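Local coordinates for BLUF domain-containing protein (Acinetobacter baumannii, PDB 6W6Z) that binds flavin mononucleotide and probably serves as a blue-light photoreceptor of the BLUF type, at residues A[5-11]-A[47-53]; A[102-107]-A[128-134]; A[29-34]-A[93-97]. The contacts are given in a common frame with arbitrary orientation. Residue numbers count along the deposited sequence, not the author numbering.

Contact 1 (A[5-11]-A[47-53]). With FMN (flavin mononucleotide), chain B.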
loop_
_atom_site.group_PDB
_atom_site.type_symbol
_atom_site.label_atom_id
_atom_site.label_comp_id
_atom_site.label_asym_id
_atom_site.label_seq_id
_atom_site.Cartn_x
_atom_site.Cartn_y
_atom_site.Cartn_z
ATOM N N LEU A 5 -7.318 1.130 -7.219
ATOM C CA LEU A 5 -7.154 -0.349 -7.158
ATOM C C LEU A 5 -6.597 -0.664 -5.780
ATOM O O LEU A 5 -5.578 -0.047 -5.397
ATOM C CB LEU A 5 -6.212 -0.836 -8.266
ATOM C CG LEU A 5 -6.051 -2.359 -8.372
ATOM C CD1 LEU A 5 -5.760 -2.784 -9.814
ATOM C CD2 LEU A 5 -4.990 -2.895 -7.420
ATOM N N CYS A 6 -7.210 -1.613 -5.083
ATOM C CA CYS A 6 -6.814 -1.995 -3.709
ATOM C C CYS A 6 -6.525 -3.488 -3.703
ATOM O O CYS A 6 -7.304 -4.260 -4.306
ATOM C CB CYS A 6 -7.883 -1.668 -2.659
ATOM S SG CYS A 6 -8.321 0.096 -2.585
ATOM N N TYR A 7 -5.492 -3.886 -2.984
ATOM C CA TYR A 7 -5.181 -5.308 -2.778
ATOM C C TYR A 7 -4.499 -5.460 -1.435
ATOM O O TYR A 7 -3.965 -4.513 -0.834
ATOM C CB TYR A 7 -4.358 -5.855 -3.952
ATOM C CG TYR A 7 -2.921 -5.426 -3.862
ATOM C CD1 TYR A 7 -2.015 -6.155 -3.105
ATOM C CD2 TYR A 7 -2.497 -4.234 -4.434
ATOM C CE1 TYR A 7 -0.704 -5.723 -2.954
ATOM C CE2 TYR A 7 -1.177 -3.812 -4.310
ATOM C CZ TYR A 7 -0.286 -4.552 -3.551
ATOM O OH TYR A 7 0.988 -4.106 -3.368
ATOM N N ALA A 8 -4.500 -6.697 -0.960
ATOM C CA ALA A 8 -3.728 -7.040 0.231
ATOM C C ALA A 8 -2.839 -8.238 -0.126
ATOM O O ALA A 8 -3.116 -8.962 -1.131
ATOM C CB ALA A 8 -4.649 -7.282 1.414
ATOM N N SER A 9 -1.740 -8.388 0.593
ATOM C CA SER A 9 -0.719 -9.437 0.306
ATOM C C SER A 9 -0.043 -9.862 1.609
ATOM O O SER A 9 -0.121 -9.131 2.607
ATOM C CB SER A 9 0.323 -8.960 -0.682
ATOM O OG SER A 9 1.122 -7.944 -0.094
ATOM N N GLN A 10 0.584 -11.030 1.581
ATOM C CA GLN A 10 1.424 -11.522 2.701
ATOM C C GLN A 10 2.874 -11.123 2.423
ATOM O O GLN A 10 3.396 -11.291 1.280
ATOM C CB GLN A 10 1.261 -13.032 2.847
ATOM C CG GLN A 10 1.890 -13.553 4.128
ATOM C CD GLN A 10 1.111 -13.188 5.373
ATOM O OE1 GLN A 10 -0.023 -12.746 5.305
ATOM N NE2 GLN A 10 1.704 -13.403 6.536
ATOM N N ARG A 11 3.548 -10.585 3.423
ATOM C CA ARG A 11 4.972 -10.276 3.222
ATOM C C ARG A 11 5.731 -11.594 3.092
ATOM O O ARG A 11 5.420 -12.509 3.863
ATOM C CB ARG A 11 5.539 -9.500 4.404
ATOM C CG ARG A 11 7.003 -9.189 4.182
ATOM C CD ARG A 11 7.576 -8.486 5.358
ATOM N NE ARG A 11 8.089 -9.388 6.374
ATOM C CZ ARG A 11 9.293 -9.956 6.320
ATOM N NH1 ARG A 11 10.088 -9.742 5.278
ATOM N NH2 ARG A 11 9.673 -10.752 7.301
ATOM N N ASN A 47 3.178 -8.789 9.222
ATOM C CA ASN A 47 3.759 -9.527 8.057
ATOM C C ASN A 47 2.820 -9.476 6.855
ATOM O O ASN A 47 2.792 -10.462 6.097
ATOM C CB ASN A 47 4.076 -10.990 8.390
ATOM C CG ASN A 47 5.287 -11.121 9.296
ATOM O OD1 ASN A 47 6.218 -10.313 9.222
ATOM N ND2 ASN A 47 5.285 -12.125 10.160
ATOM N N ALA A 48 2.125 -8.367 6.629
ATOM C CA ALA A 48 1.200 -8.261 5.480
ATOM C C ALA A 48 1.091 -6.815 5.030
ATOM O O ALA A 48 1.397 -5.910 5.832
ATOM C CB ALA A 48 -0.152 -8.839 5.852
ATOM N N PHE A 49 0.702 -6.636 3.775
ATOM C CA PHE A 49 0.507 -5.304 3.155
ATOM C C PHE A 49 -0.946 -5.095 2.755
ATOM O O PHE A 49 -1.687 -5.997 2.395
ATOM C CB PHE A 49 1.373 -5.178 1.910
ATOM C CG PHE A 49 2.848 -5.253 2.119
ATOM C CD1 PHE A 49 3.556 -4.141 2.597
ATOM C CD2 PHE A 49 3.558 -6.402 1.778
ATOM C CE1 PHE A 49 4.935 -4.188 2.710
ATOM C CE2 PHE A 49 4.936 -6.450 1.946
ATOM C CZ PHE A 49 5.625 -5.332 2.396
ATOM N N PHE A 50 -1.303 -3.833 2.676
ATOM C CA PHE A 50 -2.515 -3.366 1.997
ATOM C C PHE A 50 -2.042 -2.211 1.142
ATOM O O PHE A 50 -1.253 -1.421 1.673
ATOM C CB PHE A 50 -3.618 -2.942 2.965
ATOM C CG PHE A 50 -4.735 -2.204 2.258
ATOM C CD1 PHE A 50 -4.622 -0.857 1.922
ATOM C CD2 PHE A 50 -5.845 -2.898 1.807
ATOM C CE1 PHE A 50 -5.627 -0.207 1.222
ATOM C CE2 PHE A 50 -6.869 -2.239 1.125
ATOM C CZ PHE A 50 -6.745 -0.907 0.804
ATOM N N GLN A 51 -2.394 -2.187 -0.134
ATOM C CA GLN A 51 -2.026 -1.024 -0.951
ATOM C C GLN A 51 -3.232 -0.528 -1.724
ATOM O O GLN A 51 -4.035 -1.339 -2.239
ATOM C CB GLN A 51 -0.857 -1.343 -1.872
ATOM C CG GLN A 51 -0.285 -0.099 -2.506
ATOM C CD GLN A 51 0.943 -0.360 -3.339
ATOM O OE1 GLN A 51 1.043 -1.388 -4.016
ATOM N NE2 GLN A 51 1.911 0.551 -3.253
ATOM N N CYS A 52 -3.315 0.783 -1.881
ATOM C CA CYS A 52 -4.276 1.417 -2.800
ATOM C C CYS A 52 -3.480 2.251 -3.798
ATOM O O CYS A 52 -2.567 2.974 -3.362
ATOM C CB CYS A 52 -5.292 2.153 -1.932
ATOM S SG CYS A 52 -6.166 3.481 -2.787
ATOM N N LEU A 53 -3.721 2.040 -5.100
ATOM C CA LEU A 53 -3.118 2.792 -6.217
ATOM C C LEU A 53 -4.206 3.647 -6.867
ATOM O O LEU A 53 -5.297 3.097 -7.147
ATOM C CB LEU A 53 -2.535 1.815 -7.240
ATOM C CG LEU A 53 -1.516 0.796 -6.706
ATOM C CD1 LEU A 53 -1.181 -0.231 -7.774
ATOM C CD2 LEU A 53 -0.264 1.508 -6.229
HETATM N N1 FMN B . 6.514 -0.080 -7.405
HETATM C C2 FMN B . 6.033 1.092 -7.855
HETATM O O2 FMN B . 6.573 1.588 -8.895
HETATM N N3 FMN B . 4.934 1.666 -7.322
HETATM C C4 FMN B . 4.291 1.157 -6.260
HETATM O O4 FMN B . 3.312 1.695 -5.747
HETATM C C4A FMN B . 4.797 -0.079 -5.678
HETATM N N5 FMN B . 4.254 -0.653 -4.625
HETATM C C5A FMN B . 4.755 -1.841 -4.202
HETATM C C6 FMN B . 4.175 -2.418 -3.095
HETATM C C7 FMN B . 4.616 -3.645 -2.632
HETATM C C7M FMN B . 3.951 -4.207 -1.414
HETATM C C8 FMN B . 5.812 -4.288 -3.203
HETATM C C8M FMN B . 6.283 -5.608 -2.610
HETATM C C9 FMN B . 6.389 -3.704 -4.319
HETATM C C9A FMN B . 5.919 -2.488 -4.800
HETATM N N10 FMN B . 6.517 -1.841 -5.875
HETATM C C10 FMN B . 5.958 -0.666 -6.338
HETATM C "C1'" FMN B . 7.731 -2.376 -6.578
HETATM C "C2'" FMN B . 7.492 -3.151 -7.854
HETATM O "O2'" FMN B . 6.986 -4.451 -7.511
HETATM C "C3'" FMN B . 8.853 -3.286 -8.586
HETATM O "O3'" FMN B . 9.899 -3.681 -7.691
HETATM C "C4'" FMN B . 9.354 -1.983 -9.174
HETATM O "O4'" FMN B . 8.333 -1.408 -10.021
HETATM C "C5'" FMN B . 10.621 -2.223 -10.032
HETATM O "O5'" FMN B . 10.389 -3.080 -11.171
HETATM P P FMN B . 11.540 -3.426 -12.298
HETATM O O1P FMN B . 12.138 -4.724 -11.788
HETATM O O2P FMN B . 10.706 -3.536 -13.562
HETATM O O3P FMN B . 12.541 -2.284 -12.301
#
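Antiparallel pairing of strands 5-11 and 48-53 builds the centre of the five-stranded BLUF sheet, its short axes 4.5 Å apart at 157°. Two-way backbone bonds join Leu5 with Leu53, Tyr7 with Gln51 and Ser9 with Phe49. Side chains alternate: Cys6, Ala8, Phe50 and Cys52 share one face, where Phe50 and Cys52 touch helix 125-134, whereas Leu5, Tyr7, Ser9, Phe49, Gln51 and Leu53 share the flavin side. On the former face, Cys6 (m) brings SG to 3.7 Å from CB of Cys52, and its CB lies 3.7 Å from CZ of the t-rotamer Phe50. Across the sheet, Tyr7 takes chi1 p, which tilts its ring toward the neighbouring strand, while Gln51 extends (t, t) to meet its OH; Phe49 (m) has FMN C7M over one ring face. This Tyr-Gln-flavin relay is the hallmark of BLUF photoreceptors. Tyr7 OH donates to Gln51 OE1 at 2.8 Å, and Gln51 NE2 donates to FMN N5 at 3.0 Å.

Contact 2 (A[102-107]-A[128-134])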
loop_
_atom_site.group_PDB
_atom_site.type_symbol
_atom_site.label_atom_id
_atom_site.label_comp_id
_atom_site.label_asym_id
_atom_site.label_seq_id
_atom_site.Cartn_x
_atom_site.Cartn_y
_atom_site.Cartn_z
ATOM N N ASN A 102 -5.824 3.833 16.274
ATOM C CA ASN A 102 -7.116 3.910 15.564
ATOM C C ASN A 102 -7.324 2.621 14.743
ATOM O O ASN A 102 -8.441 2.114 14.697
ATOM C CB ASN A 102 -7.167 5.081 14.585
ATOM C CG ASN A 102 -7.684 6.364 15.166
ATOM O OD1 ASN A 102 -7.748 6.519 16.386
ATOM N ND2 ASN A 102 -8.031 7.286 14.273
ATOM N N ILE A 103 -6.282 2.108 14.086
ATOM C CA ILE A 103 -6.426 0.950 13.161
ATOM C C ILE A 103 -6.580 -0.301 14.018
ATOM O O ILE A 103 -7.384 -1.138 13.678
ATOM C CB ILE A 103 -5.226 0.876 12.205
ATOM C CG1 ILE A 103 -5.295 2.021 11.187
ATOM C CG2 ILE A 103 -5.123 -0.485 11.559
ATOM C CD1 ILE A 103 -3.983 2.307 10.490
ATOM N N GLU A 104 -5.859 -0.362 15.121
ATOM C CA GLU A 104 -5.957 -1.504 16.052
ATOM C C GLU A 104 -7.401 -1.529 16.575
ATOM O O GLU A 104 -8.025 -2.621 16.565
ATOM C CB GLU A 104 -4.936 -1.368 17.154
ATOM C CG GLU A 104 -3.544 -1.752 16.708
ATOM C CD GLU A 104 -2.427 -1.220 17.581
ATOM O OE1 GLU A 104 -2.721 -0.661 18.712
ATOM O OE2 GLU A 104 -1.280 -1.435 17.175
ATOM N N THR A 105 -7.939 -0.371 16.961
ATOM C CA THR A 105 -9.330 -0.260 17.495
ATOM C C THR A 105 -10.350 -0.718 16.440
ATOM O O THR A 105 -11.257 -1.481 16.765
ATOM C CB THR A 105 -9.605 1.133 18.050
ATOM O OG1 THR A 105 -8.678 1.287 19.120
ATOM C CG2 THR A 105 -11.034 1.280 18.524
ATOM N N PHE A 106 -10.146 -0.359 15.175
ATOM C CA PHE A 106 -11.035 -0.761 14.068
ATOM C C PHE A 106 -11.116 -2.285 13.952
ATOM O O PHE A 106 -12.238 -2.890 13.860
ATOM C CB PHE A 106 -10.536 -0.082 12.801
ATOM C CG PHE A 106 -11.247 -0.544 11.568
ATOM C CD1 PHE A 106 -12.593 -0.252 11.404
ATOM C CD2 PHE A 106 -10.597 -1.308 10.624
ATOM C CE1 PHE A 106 -13.254 -0.663 10.260
ATOM C CE2 PHE A 106 -11.270 -1.735 9.490
ATOM C CZ PHE A 106 -12.584 -1.383 9.306
ATOM N N PHE A 107 -9.950 -2.927 13.965
ATOM C CA PHE A 107 -9.817 -4.387 13.785
ATOM C C PHE A 107 -10.483 -5.085 14.979
ATOM O O PHE A 107 -11.294 -6.024 14.787
ATOM C CB PHE A 107 -8.339 -4.751 13.604
ATOM C CG PHE A 107 -7.848 -4.734 12.179
ATOM C CD1 PHE A 107 -7.917 -5.875 11.400
ATOM C CD2 PHE A 107 -7.274 -3.604 11.613
ATOM C CE1 PHE A 107 -7.460 -5.892 10.088
ATOM C CE2 PHE A 107 -6.813 -3.624 10.298
ATOM C CZ PHE A 107 -6.903 -4.766 9.539
ATOM N N PHE A 128 -11.498 1.796 6.428
ATOM C CA PHE A 128 -10.036 1.536 6.415
ATOM C C PHE A 128 -9.305 2.567 5.564
ATOM O O PHE A 128 -8.275 3.078 6.057
ATOM C CB PHE A 128 -9.658 0.136 5.956
ATOM C CG PHE A 128 -8.221 -0.240 6.255
ATOM C CD1 PHE A 128 -7.746 -0.291 7.559
ATOM C CD2 PHE A 128 -7.353 -0.574 5.221
ATOM C CE1 PHE A 128 -6.436 -0.666 7.822
ATOM C CE2 PHE A 128 -6.046 -0.954 5.485
ATOM C CZ PHE A 128 -5.600 -1.027 6.787
ATOM N N LEU A 129 -9.785 2.874 4.363
ATOM C CA LEU A 129 -9.152 3.925 3.545
ATOM C C LEU A 129 -9.188 5.257 4.308
ATOM O O LEU A 129 -8.173 5.995 4.281
ATOM C CB LEU A 129 -9.848 4.040 2.196
ATOM C CG LEU A 129 -9.558 2.937 1.193
ATOM C CD1 LEU A 129 -10.367 3.161 -0.088
ATOM C CD2 LEU A 129 -8.069 2.859 0.870
ATOM N N ASN A 130 -10.294 5.564 4.990
ATOM C CA ASN A 130 -10.405 6.850 5.710
ATOM C C ASN A 130 -9.345 6.872 6.810
ATOM O O ASN A 130 -8.687 7.922 6.940
ATOM C CB ASN A 130 -11.818 7.140 6.216
ATOM C CG ASN A 130 -11.828 8.408 7.036
ATOM O OD1 ASN A 130 -11.764 9.513 6.489
ATOM N ND2 ASN A 130 -11.800 8.248 8.349
ATOM N N GLU A 131 -9.143 5.762 7.525
ATOM C CA GLU A 131 -8.112 5.652 8.590
ATOM C C GLU A 131 -6.734 5.856 7.969
ATOM O O GLU A 131 -5.898 6.523 8.590
ATOM C CB GLU A 131 -8.163 4.315 9.341
ATOM C CG GLU A 131 -9.339 4.172 10.292
ATOM C CD GLU A 131 -9.443 5.250 11.361
ATOM O OE1 GLU A 131 -10.574 5.767 11.565
ATOM O OE2 GLU A 131 -8.388 5.635 11.943
ATOM N N LEU A 132 -6.495 5.313 6.779
ATOM C CA LEU A 132 -5.166 5.458 6.104
ATOM C C LEU A 132 -4.971 6.908 5.654
ATOM O O LEU A 132 -3.823 7.386 5.709
ATOM C CB LEU A 132 -5.076 4.506 4.922
ATOM C CG LEU A 132 -5.054 3.009 5.238
ATOM C CD1 LEU A 132 -4.787 2.225 3.951
ATOM C CD2 LEU A 132 -4.007 2.669 6.286
ATOM N N LEU A 133 -6.030 7.570 5.206
ATOM C CA LEU A 133 -5.978 8.995 4.808
ATOM C C LEU A 133 -5.641 9.870 6.032
ATOM O O LEU A 133 -4.793 10.754 5.883
ATOM C CB LEU A 133 -7.306 9.410 4.181
ATOM C CG LEU A 133 -7.376 10.872 3.737
ATOM C CD1 LEU A 133 -6.319 11.190 2.685
ATOM C CD2 LEU A 133 -8.764 11.222 3.201
ATOM N N ILE A 134 -6.285 9.658 7.178
ATOM C CA ILE A 134 -6.139 10.579 8.345
ATOM C C ILE A 134 -4.893 10.233 9.165
ATOM O O ILE A 134 -4.381 11.135 9.825
ATOM C CB ILE A 134 -7.414 10.647 9.209
ATOM C CG1 ILE A 134 -7.666 9.371 10.018
ATOM C CG2 ILE A 134 -8.597 11.048 8.334
ATOM C CD1 ILE A 134 -8.874 9.446 10.935
#
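Phe128 pushes its ring into the space between helices 102-107 and 128-134, where it meets three side chains of the first helix. Its CE1 lies 4.0 Å from CG2 of Ile103, which sits at the ring edge, and 3.9 Å from CE2 of Phe107; the Phe107 and Phe128 rings have planes at 88° and centroids 6.0 Å apart, an oblique pairing. Phe106 closes in more loosely, its CE2 4.3 Å from CD1 of Phe128. The t rotamer of Phe128 carries the ring across the gap, although its CA-to-CB bond points sideways. Ile103 continues the apolar seam: CG1 lies 4.1 Å from CB of Glu131, and CD1 reaches to 4.2 Å from CD2 of Leu132. The two segments form an antiparallel helix pair, their axes at 168° and 10.6 Å apart, in the C-terminal helical part that packs on the BLUF sheet face away from the flavin. That spacing is wide, so side chains rather than backbones bridge it, and the buried area is a modest 337 Å². Phe128 also sets its ring edge-to-face with Tyr43 and Phe50 of the sheet, while Leu132 and Ile103 both rest on Tyr43 and Val97. Towards solvent the chemistry turns polar. Asn102 and Glu131 both direct their CA-to-CB bonds at the opposite helix, and Asn102 ND2 donates a hydrogen bond to Glu131 OE2 at 2.9 Å. Beside this bond, CD1 of Ile134 approaches ND2 of Asn102 to 4.1 Å.

Contact 3 (A[29-34]-A[93-97]). With FMN (flavin mononucleotide), chain B.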
loop_
_atom_site.group_PDB
_atom_site.type_symbol
_atom_site.label_atom_id
_atom_site.label_comp_id
_atom_site.label_asym_id
_atom_site.label_seq_id
_atom_site.Cartn_x
_atom_site.Cartn_y
_atom_site.Cartn_z
ATOM N N ALA A 29 8.654 2.871 -5.288
ATOM C CA ALA A 29 7.243 3.302 -5.487
ATOM C C ALA A 29 7.209 4.818 -5.711
ATOM O O ALA A 29 6.593 5.305 -6.653
ATOM C CB ALA A 29 6.393 2.926 -4.296
ATOM N N ARG A 30 7.858 5.564 -4.842
ATOM C CA ARG A 30 7.728 7.037 -4.873
ATOM C C ARG A 30 8.307 7.607 -6.177
ATOM O O ARG A 30 7.733 8.599 -6.678
ATOM C CB ARG A 30 8.335 7.608 -3.597
ATOM C CG ARG A 30 7.393 7.481 -2.411
ATOM C CD ARG A 30 8.057 7.586 -1.061
ATOM N NE ARG A 30 7.074 7.401 -0.021
ATOM C CZ ARG A 30 7.340 7.321 1.291
ATOM N NH1 ARG A 30 8.587 7.443 1.740
ATOM N NH2 ARG A 30 6.356 7.164 2.154
ATOM N N ASP A 31 9.441 7.087 -6.639
ATOM C CA ASP A 31 10.098 7.518 -7.903
ATOM C C ASP A 31 9.215 7.138 -9.087
ATOM O O ASP A 31 8.907 8.050 -9.878
ATOM C CB ASP A 31 11.472 6.872 -8.083
ATOM N N PHE A 32 8.798 5.866 -9.205
ATOM C CA PHE A 32 8.022 5.371 -10.386
ATOM C C PHE A 32 6.665 6.076 -10.423
ATOM O O PHE A 32 6.204 6.489 -11.507
ATOM C CB PHE A 32 7.851 3.843 -10.404
ATOM N N ASN A 33 6.021 6.201 -9.262
ATOM C CA ASN A 33 4.627 6.707 -9.174
ATOM C C ASN A 33 4.607 8.187 -9.567
ATOM O O ASN A 33 3.690 8.590 -10.291
ATOM C CB ASN A 33 4.068 6.486 -7.777
ATOM C CG ASN A 33 3.777 5.018 -7.561
ATOM O OD1 ASN A 33 4.070 4.186 -8.425
ATOM N ND2 ASN A 33 3.204 4.690 -6.425
ATOM N N ASP A 34 5.578 8.950 -9.067
ATOM C CA ASP A 34 5.704 10.407 -9.335
ATOM C C ASP A 34 5.857 10.611 -10.846
ATOM O O ASP A 34 5.177 11.497 -11.385
ATOM C CB ASP A 34 6.841 11.027 -8.511
ATOM C CG ASP A 34 6.491 12.369 -7.888
ATOM O OD1 ASP A 34 5.849 13.195 -8.579
ATOM O OD2 ASP A 34 6.856 12.579 -6.709
ATOM N N SER A 93 2.745 10.314 -3.595
ATOM C CA SER A 93 3.215 9.337 -4.609
ATOM C C SER A 93 3.049 7.915 -4.053
ATOM O O SER A 93 2.436 7.064 -4.757
ATOM C CB SER A 93 4.611 9.646 -5.051
ATOM O OG SER A 93 4.558 10.847 -5.813
ATOM N N MET A 94 3.434 7.731 -2.810
ATOM C CA MET A 94 3.065 6.525 -2.016
ATOM C C MET A 94 3.207 6.812 -0.526
ATOM O O MET A 94 4.342 6.764 -0.014
ATOM C CB MET A 94 3.951 5.334 -2.368
ATOM C CG MET A 94 3.462 4.042 -1.731
ATOM S SD MET A 94 1.681 3.684 -1.895
ATOM C CE MET A 94 1.509 3.825 -3.674
ATOM N N LYS A 95 2.082 7.060 0.142
ATOM C CA LYS A 95 2.031 7.280 1.596
ATOM C C LYS A 95 2.403 5.952 2.248
ATOM O O LYS A 95 2.021 4.915 1.725
ATOM C CB LYS A 95 0.643 7.730 2.055
ATOM C CG LYS A 95 0.552 8.154 3.506
ATOM C CD LYS A 95 -0.824 8.563 3.932
ATOM C CE LYS A 95 -0.840 9.272 5.261
ATOM N NZ LYS A 95 -2.198 9.712 5.626
ATOM N N TYR A 96 3.079 6.018 3.369
ATOM C CA TYR A 96 3.365 4.833 4.191
ATOM C C TYR A 96 2.690 4.994 5.540
ATOM O O TYR A 96 2.969 5.978 6.239
ATOM C CB TYR A 96 4.859 4.639 4.340
ATOM C CG TYR A 96 5.199 3.365 5.066
ATOM C CD1 TYR A 96 4.727 2.142 4.611
ATOM C CD2 TYR A 96 5.940 3.376 6.210
ATOM C CE1 TYR A 96 5.033 0.958 5.253
ATOM C CE2 TYR A 96 6.277 2.200 6.858
ATOM C CZ TYR A 96 5.785 0.991 6.404
ATOM O OH TYR A 96 6.099 -0.170 7.056
ATOM N N VAL A 97 1.895 3.992 5.916
ATOM C CA VAL A 97 1.207 3.930 7.238
ATOM C C VAL A 97 1.464 2.577 7.897
ATOM O O VAL A 97 1.319 1.544 7.243
ATOM C CB VAL A 97 -0.297 4.180 7.048
ATOM C CG1 VAL A 97 -1.052 4.160 8.356
ATOM C CG2 VAL A 97 -0.538 5.466 6.312
HETATM N N1 FMN B . 6.514 -0.080 -7.405
HETATM C C2 FMN B . 6.033 1.092 -7.855
HETATM O O2 FMN B . 6.573 1.588 -8.895
HETATM N N3 FMN B . 4.934 1.666 -7.322
HETATM C C4 FMN B . 4.291 1.157 -6.260
HETATM O O4 FMN B . 3.312 1.695 -5.747
HETATM C C4A FMN B . 4.797 -0.079 -5.678
HETATM N N5 FMN B . 4.254 -0.653 -4.625
HETATM C C5A FMN B . 4.755 -1.841 -4.202
HETATM C C6 FMN B . 4.175 -2.418 -3.095
HETATM C C7 FMN B . 4.616 -3.645 -2.632
HETATM C C7M FMN B . 3.951 -4.207 -1.414
HETATM C C8 FMN B . 5.812 -4.288 -3.203
HETATM C C8M FMN B . 6.283 -5.608 -2.610
HETATM C C9 FMN B . 6.389 -3.704 -4.319
HETATM C C9A FMN B . 5.919 -2.488 -4.800
HETATM N N10 FMN B . 6.517 -1.841 -5.875
HETATM C C10 FMN B . 5.958 -0.666 -6.338
HETATM C "C1'" FMN B . 7.731 -2.376 -6.578
HETATM C "C2'" FMN B . 7.492 -3.151 -7.854
HETATM O "O2'" FMN B . 6.986 -4.451 -7.511
HETATM C "C3'" FMN B . 8.853 -3.286 -8.586
HETATM O "O3'" FMN B . 9.899 -3.681 -7.691
HETATM C "C4'" FMN B . 9.354 -1.983 -9.174
HETATM O "O4'" FMN B . 8.333 -1.408 -10.021
HETATM C "C5'" FMN B . 10.621 -2.223 -10.032
HETATM O "O5'" FMN B . 10.389 -3.080 -11.171
HETATM P P FMN B . 11.540 -3.426 -12.298
HETATM O O1P FMN B . 12.138 -4.724 -11.788
HETATM O O2P FMN B . 10.706 -3.536 -13.562
HETATM O O3P FMN B . 12.541 -2.284 -12.301
HETATM O O HOH W 1 2.340 10.748 -7.940
#
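Helix 29-34 meets the backbone leading into strand 95-97 through side-chain donors that reach main-chain carbonyls. Arg30 presents the edge of its guanidinium to Met94 O, with NE donating at 2.8 Å and NH2 at 3.0 Å to that single oxygen; its extended chain also carries NH2 to 3.7 Å from CB of Tyr96. One turn on, Asn33 ND2 donates both to Ser93 O at 3.0 Å and to FMN O4 at 3.1 Å, so the amide nitrogen spans protein and cofactor. Asn33 OD1 in turn accepts from FMN N3 at 2.9 Å with a nearly straight N-H...O angle of 174°, which leaves the amide matched to the flavin's imide edge through a donor-acceptor pair. A water lies 3.1 Å from Ser93 OG and gives a weak, long bond of 3.5 Å to Asn33 O. Between the polar links, Ala29 CB makes an apolar contact with Met94 CB at 3.9 Å. The Met94 methyl CE packs against polar atoms, 3.3 Å from Asn33 ND2 and 3.5 Å from FMN O4. Behind, Lys95 points away from the helix and its NZ bonds Leu132 O and Ala135 O. Asparagine pairing with N3 and O4 of the isoalloxazine ring, with a Met methyl beside O4, is characteristic of the BLUF flavin site.

Contacts 1 and 3 are buried and meet at the flavin: Gln51 of contact 1 and Asn33 of contact 3 both bond it, and Met94 CE of contact 3 lies 3.3 Å from Gln51 NE2. Contact 2 is only partly buried and lies on the other face of the same sheet, where Phe50 CG packs 3.7 Å from Phe128 CE2. Contact 1 is held mainly by strand-to-strand backbone bonds, contact 3 by side chains bonding carbonyls, and contact 2 by aromatic and aliphatic packing with one side-chain hydrogen bond on its solvent side. Contacts 2 and 3 are linked by Lys95 NZ, 2.8 Å from Leu132 O, a probable hydrogen bond tying strand 95-98 to helix 125-134.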